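Local coordinates for protein fructokinase (Xylella fastidiosa Temecula1, PDB 3LJS) that probably phosphorylates fructose at the expense of ATP, as a fructokinase of the PfkB carbohydrate kinase family, at residues D192-S198 and A224-T230. Sequence-based numbering, arbitrary orientation.
Sequences DVVKLSS and AQLLLVT
Leu-227 sets its CD1 methyl into the notch between Val-194 and Leu-196, 3.8 Å from Val-194 CG1 and 3.9 Å from Leu-196 CD1. Its CG stands anti to the backbone N (chi1 164°), and chi2 swings CD1 toward the neighbouring strand. Toward the N-terminal end, Ala-224 CB lies loosely against Val-194 CG2, at 4.4 Å. On the other face Val-193 and Leu-226 lie side by side, and the extended Lys-195 chain crosses Thr-230 at about a right angle, its CE 3.7 Å from Thr-230 CG2, then bends at chi4 (-71°). A water bridges Lys-195 NZ (2.6 Å) and Thr-230 OG1; Ala-260 O also holds NZ. Lys-195 and Thr-230 both bind ATP, so the C-terminal end of this face borders the nucleotide site, empty of ATP in this chain. Between the faces the backbones form a parallel ladder, opened by Asp-192 O taking both Gln-225 N and Leu-226 N. At the far end Ser-198 OG donates to Thr-230 O at 2.9 Å, where helix 198-207 starts. A right-handed crossover through helices 198-207 and 212-220 joins the strands. Strands 162-166 and 237-240 flank the pair, while helices 262-275 and 281-286 pack over the Val-193, Leu-226 and Leu-228 face.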
ATOM      1  N   ASP B 192       2.919 -24.463 -23.890  1.00 18.36           N
ATOM      2  CA  ASP B 192       2.655 -24.815 -25.286  1.00 17.76           C
ATOM      3  C   ASP B 192       2.737 -23.537 -26.120  1.00 16.72           C
ATOM      4  O   ASP B 192       3.208 -23.549 -27.257  1.00 15.74           O
ATOM      5  CB  ASP B 192       1.245 -25.391 -25.429  1.00 19.16           C
ATOM      6  CG  ASP B 192       1.056 -26.667 -24.641  1.00 19.71           C
ATOM      7  OD1 ASP B 192       1.552 -27.721 -25.088  1.00 21.41           O
ATOM      8  OD2 ASP B 192       0.417 -26.614 -23.570  1.00 20.33           O
ATOM      9  N   VAL B 193       2.255 -22.440 -25.540  1.00 16.77           N
ATOM     10  CA  VAL B 193       2.244 -21.141 -26.213  1.00 17.79           C
ATOM     11  C   VAL B 193       3.005 -20.132 -25.363  1.00 18.64           C
ATOM     12  O   VAL B 193       2.727 -19.980 -24.173  1.00 16.95           O
ATOM     13  CB  VAL B 193       0.798 -20.639 -26.419  1.00 18.27           C
ATOM     14  CG1 VAL B 193       0.801 -19.296 -27.135  1.00 16.54           C
ATOM     15  CG2 VAL B 193       0.004 -21.672 -27.220  1.00 19.61           C
ATOM     16  N   VAL B 194       3.957 -19.442 -25.983  1.00 17.85           N
ATOM     17  CA  VAL B 194       4.781 -18.471 -25.276  1.00 19.01           C
ATOM     18  C   VAL B 194       4.767 -17.095 -25.925  1.00 20.07           C
ATOM     19  O   VAL B 194       4.797 -16.969 -27.151  1.00 19.69           O
ATOM     20  CB  VAL B 194       6.245 -18.963 -25.205  1.00 22.36           C
ATOM     21  CG1 VAL B 194       7.150 -17.861 -24.650  1.00 21.03           C
ATOM     22  CG2 VAL B 194       6.323 -20.225 -24.348  1.00 20.37           C
ATOM     23  N   LYS B 195       4.720 -16.064 -25.090  1.00 20.53           N
ATOM     24  CA  LYS B 195       4.728 -14.690 -25.568  1.00 22.42           C
ATOM     25  C   LYS B 195       5.839 -13.919 -24.866  1.00 22.65           C
ATOM     26  O   LYS B 195       5.891 -13.866 -23.636  1.00 20.31           O
ATOM     27  CB  LYS B 195       3.382 -14.015 -25.303  1.00 21.20           C
ATOM     28  CG  LYS B 195       3.351 -12.540 -25.691  1.00 21.86           C
ATOM     29  CD  LYS B 195       1.940 -11.982 -25.595  1.00 25.16           C
ATOM     30  CE  LYS B 195       1.909 -10.475 -25.813  1.00 25.70           C
ATOM     31  NZ  LYS B 195       2.504  -9.730 -24.676  1.00 25.06           N
ATOM     32  N   LEU B 196       6.721 -13.327 -25.664  1.00 22.66           N
ATOM     33  CA  LEU B 196       7.854 -12.558 -25.157  1.00 25.77           C
ATOM     34  C   LEU B 196       7.924 -11.202 -25.847  1.00 26.18           C
ATOM     35  O   LEU B 196       7.373 -11.019 -26.934  1.00 26.13           O
ATOM     36  CB  LEU B 196       9.166 -13.287 -25.455  1.00 25.67           C
ATOM     37  CG  LEU B 196       9.432 -14.710 -24.974  1.00 24.76           C
ATOM     38  CD1 LEU B 196      10.729 -15.209 -25.598  1.00 26.62           C
ATOM     39  CD2 LEU B 196       9.523 -14.740 -23.458  1.00 24.60           C
ATOM     40  N   SER B 197       8.600 -10.254 -25.207  1.00 25.60           N
ATOM     41  CA  SER B 197       8.805  -8.938 -25.796  1.00 26.28           C
ATOM     42  C   SER B 197      10.216  -9.036 -26.375  1.00 27.49           C
ATOM     43  O   SER B 197      10.953  -9.962 -26.033  1.00 27.47           O
ATOM     44  CB  SER B 197       8.756  -7.848 -24.722  1.00 27.67           C
ATOM     45  OG  SER B 197       9.804  -8.028 -23.786  1.00 26.51           O
ATOM     46  N   SER B 198      10.592  -8.105 -27.249  1.00 29.35           N
ATOM     47  CA  SER B 198      11.931  -8.123 -27.843  1.00 32.12           C
ATOM     48  C   SER B 198      12.982  -8.064 -26.753  1.00 30.98           C
ATOM     49  O   SER B 198      14.006  -8.749 -26.814  1.00 32.31           O
ATOM     50  CB  SER B 198      12.134  -6.920 -28.771  1.00 32.99           C
ATOM     51  OG  SER B 198      11.211  -6.933 -29.840  1.00 41.28           O
ATOM     52  N   ALA B 224       6.838 -25.931 -25.888  1.00 20.10           N
ATOM     53  CA  ALA B 224       6.481 -24.857 -26.817  1.00 19.02           C
ATOM     54  C   ALA B 224       6.241 -25.239 -28.279  1.00 19.27           C
ATOM     55  O   ALA B 224       7.074 -25.876 -28.915  1.00 19.10           O
ATOM     56  CB  ALA B 224       7.531 -23.748 -26.747  1.00 19.64           C
ATOM     57  N   GLN B 225       5.100 -24.811 -28.811  1.00 19.18           N
ATOM     58  CA  GLN B 225       4.752 -25.083 -30.204  1.00 18.60           C
ATOM     59  C   GLN B 225       4.536 -23.767 -30.948  1.00 18.62           C
ATOM     60  O   GLN B 225       4.613 -23.713 -32.174  1.00 17.23           O
ATOM     61  CB  GLN B 225       3.478 -25.935 -30.279  1.00 19.80           C
ATOM     62  CG  GLN B 225       3.628 -27.367 -29.762  1.00 19.94           C
ATOM     63  CD  GLN B 225       4.557 -28.220 -30.621  1.00 22.43           C
ATOM     64  OE1 GLN B 225       4.749 -27.953 -31.810  1.00 24.99           O
ATOM     65  NE2 GLN B 225       5.121 -29.263 -30.024  1.00 24.60           N
ATOM     66  N   LEU B 226       4.265 -22.701 -30.199  1.00 18.62           N
ATOM     67  CA  LEU B 226       4.035 -21.387 -30.798  1.00 18.45           C
ATOM     68  C   LEU B 226       4.671 -20.290 -29.957  1.00 20.01           C
ATOM     69  O   LEU B 226       4.472 -20.243 -28.744  1.00 20.32           O
ATOM     70  CB  LEU B 226       2.535 -21.111 -30.912  1.00 18.33           C
ATOM     71  CG  LEU B 226       2.146 -19.704 -31.387  1.00 18.06           C
ATOM     72  CD1 LEU B 226       2.530 -19.515 -32.852  1.00 15.88           C
ATOM     73  CD2 LEU B 226       0.644 -19.513 -31.209  1.00 18.71           C
ATOM     74  N   LEU B 227       5.425 -19.407 -30.608  1.00 19.29           N
ATOM     75  CA  LEU B 227       6.086 -18.299 -29.920  1.00 19.81           C
ATOM     76  C   LEU B 227       5.733 -16.957 -30.550  1.00 21.39           C
ATOM     77  O   LEU B 227       5.810 -16.795 -31.765  1.00 20.37           O
ATOM     78  CB  LEU B 227       7.613 -18.470 -29.962  1.00 19.17           C
ATOM     79  CG  LEU B 227       8.450 -17.224 -29.616  1.00 21.97           C
ATOM     80  CD1 LEU B 227       8.329 -16.894 -28.121  1.00 19.08           C
ATOM     81  CD2 LEU B 227       9.914 -17.478 -29.984  1.00 20.43           C
ATOM     82  N   LEU B 228       5.342 -16.002 -29.713  1.00 21.31           N
ATOM     83  CA  LEU B 228       5.023 -14.663 -30.179  1.00 22.44           C
ATOM     84  C   LEU B 228       6.061 -13.722 -29.585  1.00 23.89           C
ATOM     85  O   LEU B 228       6.337 -13.778 -28.387  1.00 23.03           O
ATOM     86  CB  LEU B 228       3.638 -14.234 -29.701  1.00 22.69           C
ATOM     87  CG  LEU B 228       2.476 -15.172 -30.039  1.00 24.88           C
ATOM     88  CD1 LEU B 228       1.186 -14.526 -29.579  1.00 28.89           C
ATOM     89  CD2 LEU B 228       2.427 -15.445 -31.531  1.00 22.12           C
ATOM     90  N   VAL B 229       6.651 -12.875 -30.419  1.00 23.76           N
ATOM     91  CA  VAL B 229       7.629 -11.905 -29.935  1.00 24.10           C
ATOM     92  C   VAL B 229       7.100 -10.523 -30.285  1.00 25.80           C
ATOM     93  O   VAL B 229       6.890 -10.215 -31.460  1.00 23.61           O
ATOM     94  CB  VAL B 229       9.007 -12.087 -30.600  1.00 24.68           C
ATOM     95  CG1 VAL B 229       9.978 -11.034 -30.068  1.00 22.46           C
ATOM     96  CG2 VAL B 229       9.539 -13.486 -30.330  1.00 22.43           C
ATOM     97  N   THR B 230       6.869  -9.699 -29.264  1.00 27.59           N
ATOM     98  CA  THR B 230       6.356  -8.350 -29.472  1.00 31.62           C
ATOM     99  C   THR B 230       7.478  -7.315 -29.537  1.00 35.99           C
ATOM    100  O   THR B 230       8.510  -7.444 -28.872  1.00 36.33           O
ATOM    101  CB  THR B 230       5.380  -7.933 -28.345  1.00 31.57           C
ATOM    102  OG1 THR B 230       6.048  -7.990 -27.077  1.00 31.63           O
ATOM    103  CG2 THR B 230       4.175  -8.861 -28.317  1.00 32.42           C
TER
HETATM  104  O   HOH W   1       5.108  -9.557 -24.692  1.00 39.34           O